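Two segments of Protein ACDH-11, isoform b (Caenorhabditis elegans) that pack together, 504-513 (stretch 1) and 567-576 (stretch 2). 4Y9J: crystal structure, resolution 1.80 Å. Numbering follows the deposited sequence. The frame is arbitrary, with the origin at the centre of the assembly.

Stretch 1 504-513: KLLVKASDSA
Stretch 2 (567-576) LIDLRWEWFA

Stretch 1 is helical from Lys504 through at least Asp511, with phi near -65° and psi near -40°, and the helix begins earlier in the chain. Regular i to i+4 bonds hold it, among them Lys508 N to Lys504 O at 3.0 Å and Ala509 N to Leu505 O at 3.1 Å. After Leu567 (phi -85°, psi -32°), stretch 2 is extended from Ile568 to Arg571, with phi between -119° and -167° and psi between 88° and 153°. From Trp572 to Phe575 the backbone takes helical phi/psi values and turns tightly, with Trp574 N bonded to Arg571 O and Phe575 N to Trp572 O, both at 3.0 Å. The register is set by two CA pairs, Leu505 CA to Trp572 CA at 6.5 Å and Ala509 CA to Phe575 CA at 7.8 Å, so the chain advances in the same sense along both stretches at this point.

No hydrogen bond crosses the interface, which buries 411 Å² and depends on apolar packing and on the Trp572 ring. The residues of the helix that touch stretch 2 are Leu505, Lys508, Ala509 and Ser512, whose spacing of three, one and three residues places them along one side of the helix.

Leu505 (m, t) points toward stretch 2, and its branched end suits a pocket lined by several residues. Leu505 CD1 lies 4.2 Å from Ile568 CD1, 3.9 Å from Leu570 CG and 3.6 Å from Leu570 O, while Leu505 CD2 is 3.9 Å from Trp572 CB. Ile568 (t, t) and Leu570 (t, p) point toward the helix and give Leu505 hydrocarbon to pack on.

One turn on, Ala509 points sideways. Its small methyl lets both aromatic rings come close to the helix: Ala509 CB is 3.8 Å from Phe575 CE2 and 4.2 Å from Trp572 CZ3, and Trp572 CZ3 also lies 3.9 Å from Ala509 N. The ring of Phe575 (chi1 -74°, chi2 76°) is wide enough to meet Leu505 as well, with Phe575 CZ 4.4 Å from Leu505 CB.

Trp572 (chi1 174°, chi2 -122°) extends its broad indole along the helix. Lys508 (m, t, p, chi4 126°) covers one face: Lys508 CE is 3.6 Å from Trp572 CE2 and 3.7 Å from the Trp572 five-membered ring centroid, a CH-pi contact 16° off the normal. Lys508 NZ stands 4.3 Å from that Trp572 centroid, 19° off the normal, in a cation-pi interaction. Lysine thus offers both a polarised methylene and a charge to the pi cloud. Ser512 (m) approaches obliquely, Ser512 OG lying 4.0 Å from Trp572 CZ2; the hydroxyl donates to Lys508 O at 3.2 Å from Ser512 OG, satisfying its polarity within the helix.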

ATOM      1  N   LYS B 504       9.466  45.319  36.264  1.00 66.32           N
ATOM      2  CA  LYS B 504      10.171  46.529  35.881  1.00 72.63           C
ATOM      3  C   LYS B 504      10.101  46.777  34.368  1.00 70.05           C
ATOM      4  O   LYS B 504       9.756  47.884  33.924  1.00 64.19           O
ATOM      5  CB  LYS B 504      11.612  46.417  36.363  1.00 78.28           C
ATOM      6  CG  LYS B 504      12.265  47.727  36.638  1.00 90.52           C
ATOM      7  CD  LYS B 504      13.113  48.150  35.469  1.00 93.87           C
ATOM      8  CE  LYS B 504      13.753  49.493  35.800  1.00 99.83           C
ATOM      9  NZ  LYS B 504      15.113  49.434  35.231  1.00107.16           N
ATOM     10  N   LEU B 505      10.352  45.723  33.583  1.00 63.22           N
ATOM     11  CA  LEU B 505      10.311  45.813  32.125  1.00 63.47           C
ATOM     12  C   LEU B 505       8.932  46.123  31.595  1.00 62.88           C
ATOM     13  O   LEU B 505       8.766  46.990  30.740  1.00 62.92           O
ATOM     14  CB  LEU B 505      10.814  44.498  31.494  1.00 59.93           C
ATOM     15  CG  LEU B 505      12.326  44.338  31.672  1.00 61.82           C
ATOM     16  CD1 LEU B 505      12.829  42.957  31.292  1.00 62.25           C
ATOM     17  CD2 LEU B 505      13.070  45.393  30.872  1.00 63.07           C
ATOM     18  N   LEU B 506       7.935  45.434  32.129  1.00 61.25           N
ATOM     19  CA  LEU B 506       6.575  45.647  31.682  1.00 61.68           C
ATOM     20  C   LEU B 506       6.042  47.014  32.071  1.00 64.97           C
ATOM     21  O   LEU B 506       5.243  47.593  31.322  1.00 63.69           O
ATOM     22  CB  LEU B 506       5.656  44.526  32.198  1.00 60.55           C
ATOM     23  CG  LEU B 506       6.060  43.145  31.664  1.00 60.98           C
ATOM     24  CD1 LEU B 506       5.197  42.052  32.261  1.00 62.64           C
ATOM     25  CD2 LEU B 506       5.920  43.167  30.163  1.00 58.39           C
ATOM     26  N   VAL B 507       6.490  47.530  33.213  1.00 69.59           N
ATOM     27  CA  VAL B 507       6.175  48.913  33.605  1.00 72.13           C
ATOM     28  C   VAL B 507       6.816  49.902  32.622  1.00 72.69           C
ATOM     29  O   VAL B 507       6.188  50.861  32.204  1.00 74.30           O
ATOM     30  CB  VAL B 507       6.572  49.216  35.092  1.00 75.39           C
ATOM     31  CG1 VAL B 507       6.474  50.703  35.409  1.00 78.95           C
ATOM     32  CG2 VAL B 507       5.656  48.431  36.041  1.00 75.57           C
ATOM     33  N   LYS B 508       8.051  49.668  32.214  1.00 70.57           N
ATOM     34  CA  LYS B 508       8.664  50.575  31.238  1.00 70.46           C
ATOM     35  C   LYS B 508       7.912  50.570  29.894  1.00 70.88           C
ATOM     36  O   LYS B 508       7.916  51.574  29.184  1.00 68.43           O
ATOM     37  CB  LYS B 508      10.114  50.187  30.940  1.00 71.38           C
ATOM     38  CG  LYS B 508      11.126  50.428  32.050  1.00 77.14           C
ATOM     39  CD  LYS B 508      12.554  50.364  31.520  1.00 78.75           C
ATOM     40  CE  LYS B 508      12.823  51.465  30.494  1.00 80.18           C
ATOM     41  NZ  LYS B 508      14.003  52.260  30.857  1.00 85.14           N
ATOM     42  N   ALA B 509       7.348  49.414  29.509  1.00 67.76           N
ATOM     43  CA  ALA B 509       6.714  49.269  28.201  1.00 67.55           C
ATOM     44  C   ALA B 509       5.357  49.968  28.115  1.00 71.64           C
ATOM     45  O   ALA B 509       4.994  50.555  27.100  1.00 72.37           O
ATOM     46  CB  ALA B 509       6.583  47.800  27.842  1.00 65.47           C
ATOM     47  N   SER B 510       4.594  49.904  29.185  1.00 76.51           N
ATOM     48  CA  SER B 510       3.359  50.695  29.287  1.00 80.38           C
ATOM     49  C   SER B 510       3.678  52.197  29.276  1.00 80.44           C
ATOM     50  O   SER B 510       3.027  52.950  28.565  1.00 81.38           O
ATOM     51  CB  SER B 510       2.626  50.324  30.565  1.00 81.19           C
ATOM     52  OG  SER B 510       3.605  50.255  31.601  1.00 82.76           O
ATOM     53  N   ASP B 511       4.704  52.622  30.009  1.00 80.39           N
ATOM     54  CA  ASP B 511       5.037  54.031  30.077  1.00 85.31           C
ATOM     55  C   ASP B 511       5.364  54.616  28.703  1.00 86.53           C
ATOM     56  O   ASP B 511       4.996  55.748  28.401  1.00 85.00           O
ATOM     57  CB  ASP B 511       6.226  54.292  31.032  1.00 88.47           C
ATOM     58  CG  ASP B 511       5.850  54.207  32.522  1.00 89.85           C
ATOM     59  OD1 ASP B 511       4.665  54.131  32.884  1.00 89.75           O
ATOM     60  OD2 ASP B 511       6.775  54.222  33.350  1.00 92.94           O
ATOM     61  N   SER B 512       6.105  53.862  27.898  1.00 83.90           N
ATOM     62  CA  SER B 512       6.658  54.337  26.616  1.00 86.01           C
ATOM     63  C   SER B 512       5.707  54.193  25.423  1.00 87.67           C
ATOM     64  O   SER B 512       5.996  54.732  24.344  1.00 86.88           O
ATOM     65  CB  SER B 512       7.940  53.547  26.275  1.00 88.46           C
ATOM     66  OG  SER B 512       8.943  53.828  27.222  1.00 92.89           O
ATOM     67  N   ALA B 513       4.612  53.442  25.597  1.00 81.99           N
ATOM     68  CA  ALA B 513       3.675  53.178  24.505  1.00 84.40           C
ATOM     69  C   ALA B 513       3.398  54.393  23.612  1.00 87.05           C
ATOM     70  O   ALA B 513       3.651  54.324  22.414  1.00 87.09           O
ATOM     71  CB  ALA B 513       2.368  52.569  25.020  1.00 83.95           C
ATOM     72  N   LEU B 567      15.839  32.384  34.312  1.00 50.58           N
ATOM     73  CA  LEU B 567      14.401  32.310  34.539  1.00 47.86           C
ATOM     74  C   LEU B 567      13.793  33.389  33.712  1.00 48.01           C
ATOM     75  O   LEU B 567      12.736  33.220  33.104  1.00 49.48           O
ATOM     76  CB  LEU B 567      14.055  32.472  36.013  1.00 49.63           C
ATOM     77  CG  LEU B 567      14.451  31.362  36.980  1.00 51.26           C
ATOM     78  CD1 LEU B 567      14.124  31.788  38.433  1.00 53.90           C
ATOM     79  CD2 LEU B 567      13.712  30.078  36.629  1.00 53.77           C
ATOM     80  N   ILE B 568      14.537  34.470  33.562  1.00 48.75           N
ATOM     81  CA  ILE B 568      14.119  35.536  32.677  1.00 49.56           C
ATOM     82  C   ILE B 568      15.182  35.706  31.580  1.00 48.82           C
ATOM     83  O   ILE B 568      16.333  35.679  31.865  1.00 51.17           O
ATOM     84  CB  ILE B 568      13.835  36.833  33.436  1.00 49.40           C
ATOM     85  CG1 ILE B 568      13.420  37.936  32.470  1.00 49.05           C
ATOM     86  CG2 ILE B 568      15.014  37.270  34.323  1.00 51.47           C
ATOM     87  CD1 ILE B 568      13.010  39.236  33.144  1.00 50.99           C
ATOM     88  N   ASP B 569      14.742  35.844  30.333  1.00 48.73           N
ATOM     89  CA  ASP B 569      15.616  36.122  29.202  1.00 49.33           C
ATOM     90  C   ASP B 569      14.881  37.163  28.348  1.00 49.13           C
ATOM     91  O   ASP B 569      14.114  36.830  27.444  1.00 48.10           O
ATOM     92  CB  ASP B 569      15.909  34.852  28.420  1.00 48.98           C
ATOM     93  CG  ASP B 569      17.021  35.024  27.396  1.00 50.81           C
ATOM     94  OD1 ASP B 569      17.722  36.041  27.321  1.00 54.74           O
ATOM     95  OD2 ASP B 569      17.153  34.107  26.626  1.00 58.88           O
ATOM     96  N   LEU B 570      15.113  38.426  28.684  1.00 48.39           N
ATOM     97  CA  LEU B 570      14.338  39.533  28.161  1.00 49.60           C
ATOM     98  C   LEU B 570      15.066  40.826  28.500  1.00 50.84           C
ATOM     99  O   LEU B 570      15.404  41.080  29.670  1.00 51.49           O
ATOM    100  CB  LEU B 570      12.950  39.485  28.775  1.00 53.17           C
ATOM    101  CG  LEU B 570      11.938  40.554  28.396  1.00 57.58           C
ATOM    102  CD1 LEU B 570      11.580  40.521  26.924  1.00 56.94           C
ATOM    103  CD2 LEU B 570      10.686  40.406  29.278  1.00 59.03           C
ATOM    104  N   ARG B 571      15.330  41.638  27.487  1.00 50.39           N
ATOM    105  CA  ARG B 571      16.031  42.868  27.687  1.00 52.07           C
ATOM    106  C   ARG B 571      15.244  43.980  27.116  1.00 52.41           C
ATOM    107  O   ARG B 571      14.524  43.805  26.165  1.00 51.60           O
ATOM    108  CB  ARG B 571      17.389  42.862  27.002  1.00 54.71           C
ATOM    109  CG  ARG B 571      18.166  41.582  27.206  1.00 55.89           C
ATOM    110  CD  ARG B 571      19.649  41.733  26.891  1.00 56.80           C
ATOM    111  NE  ARG B 571      20.241  40.419  27.019  1.00 57.51           N
ATOM    112  CZ  ARG B 571      21.454  40.057  26.601  1.00 58.23           C
ATOM    113  NH1 ARG B 571      22.240  40.909  26.002  1.00 55.03           N
ATOM    114  NH2 ARG B 571      21.841  38.793  26.755  1.00 59.56           N
ATOM    115  N   TRP B 572      15.454  45.148  27.685  1.00 52.99           N
ATOM    116  CA  TRP B 572      14.711  46.314  27.307  1.00 56.45           C
ATOM    117  C   TRP B 572      14.904  46.631  25.837  1.00 56.45           C
ATOM    118  O   TRP B 572      13.947  46.899  25.145  1.00 55.69           O
ATOM    119  CB  TRP B 572      15.066  47.498  28.216  1.00 59.48           C
ATOM    120  CG  TRP B 572      14.427  48.718  27.773  1.00 63.28           C
ATOM    121  CD1 TRP B 572      15.039  49.866  27.443  1.00 67.42           C
ATOM    122  CD2 TRP B 572      13.020  48.946  27.592  1.00 65.07           C
ATOM    123  NE1 TRP B 572      14.126  50.800  27.057  1.00 69.11           N
ATOM    124  CE2 TRP B 572      12.874  50.258  27.125  1.00 67.44           C
ATOM    125  CE3 TRP B 572      11.880  48.175  27.785  1.00 63.34           C
ATOM    126  CZ2 TRP B 572      11.624  50.827  26.841  1.00 69.62           C
ATOM    127  CZ3 TRP B 572      10.626  48.740  27.487  1.00 64.96           C
ATOM    128  CH2 TRP B 572      10.523  50.052  27.008  1.00 65.47           C
ATOM    129  N   GLU B 573      16.142  46.567  25.331  1.00 58.97           N
ATOM    130  CA  GLU B 573      16.366  46.864  23.916  1.00 58.45           C
ATOM    131  C   GLU B 573      15.645  45.964  22.936  1.00 54.34           C
ATOM    132  O   GLU B 573      15.397  46.358  21.787  1.00 52.96           O
ATOM    133  CB  GLU B 573      17.867  46.937  23.577  1.00 63.55           C
ATOM    134  CG  GLU B 573      18.604  45.644  23.799  1.00 63.27           C
ATOM    135  CD  GLU B 573      19.146  45.504  25.200  1.00 69.06           C
ATOM    136  OE1 GLU B 573      18.656  46.210  26.126  1.00 64.16           O
ATOM    137  OE2 GLU B 573      20.051  44.647  25.361  1.00 71.97           O
ATOM    138  N   TRP B 574      15.215  44.771  23.373  1.00 53.05           N
ATOM    139  CA  TRP B 574      14.427  43.943  22.481  1.00 49.14           C
ATOM    140  C   TRP B 574      13.031  44.489  22.178  1.00 50.74           C
ATOM    141  O   TRP B 574      12.353  44.064  21.214  1.00 47.28           O
ATOM    142  CB  TRP B 574      14.388  42.481  22.962  1.00 48.89           C
ATOM    143  CG  TRP B 574      15.771  41.882  23.169  1.00 46.23           C
ATOM    144  CD1 TRP B 574      16.934  42.389  22.715  1.00 49.10           C
ATOM    145  CD2 TRP B 574      16.109  40.656  23.855  1.00 46.31           C
ATOM    146  NE1 TRP B 574      17.992  41.583  23.077  1.00 48.41           N
ATOM    147  CE2 TRP B 574      17.515  40.491  23.739  1.00 46.33           C
ATOM    148  CE3 TRP B 574      15.356  39.634  24.492  1.00 47.40           C
ATOM    149  CZ2 TRP B 574      18.196  39.421  24.307  1.00 46.72           C
ATOM    150  CZ3 TRP B 574      16.044  38.547  25.048  1.00 47.73           C
ATOM    151  CH2 TRP B 574      17.460  38.459  24.953  1.00 45.93           C
ATOM    152  N   PHE B 575      12.557  45.388  23.025  1.00 52.17           N
ATOM    153  CA  PHE B 575      11.259  46.016  22.832  1.00 55.00           C
ATOM    154  C   PHE B 575      11.277  47.120  21.751  1.00 54.68           C
ATOM    155  O   PHE B 575      10.220  47.582  21.297  1.00 56.30           O
ATOM    156  CB  PHE B 575      10.803  46.676  24.162  1.00 57.48           C
ATOM    157  CG  PHE B 575      10.332  45.696  25.238  1.00 54.71           C
ATOM    158  CD1 PHE B 575      11.238  44.941  25.970  1.00 55.84           C
ATOM    159  CD2 PHE B 575       8.985  45.608  25.586  1.00 55.95           C
ATOM    160  CE1 PHE B 575      10.806  44.086  26.977  1.00 53.62           C
ATOM    161  CE2 PHE B 575       8.554  44.745  26.588  1.00 53.02           C
ATOM    162  CZ  PHE B 575       9.463  44.006  27.300  1.00 53.51           C
ATOM    163  N   ALA B 576      12.450  47.591  21.359  1.00 54.40           N
ATOM    164  CA  ALA B 576      12.510  48.809  20.576  1.00 56.54           C
ATOM    165  C   ALA B 576      12.073  48.571  19.150  1.00 55.28           C
ATOM    166  O   ALA B 576      12.331  47.544  18.599  1.00 52.28           O
ATOM    167  CB  ALA B 576      13.906  49.393  20.623  1.00 61.09           C
TER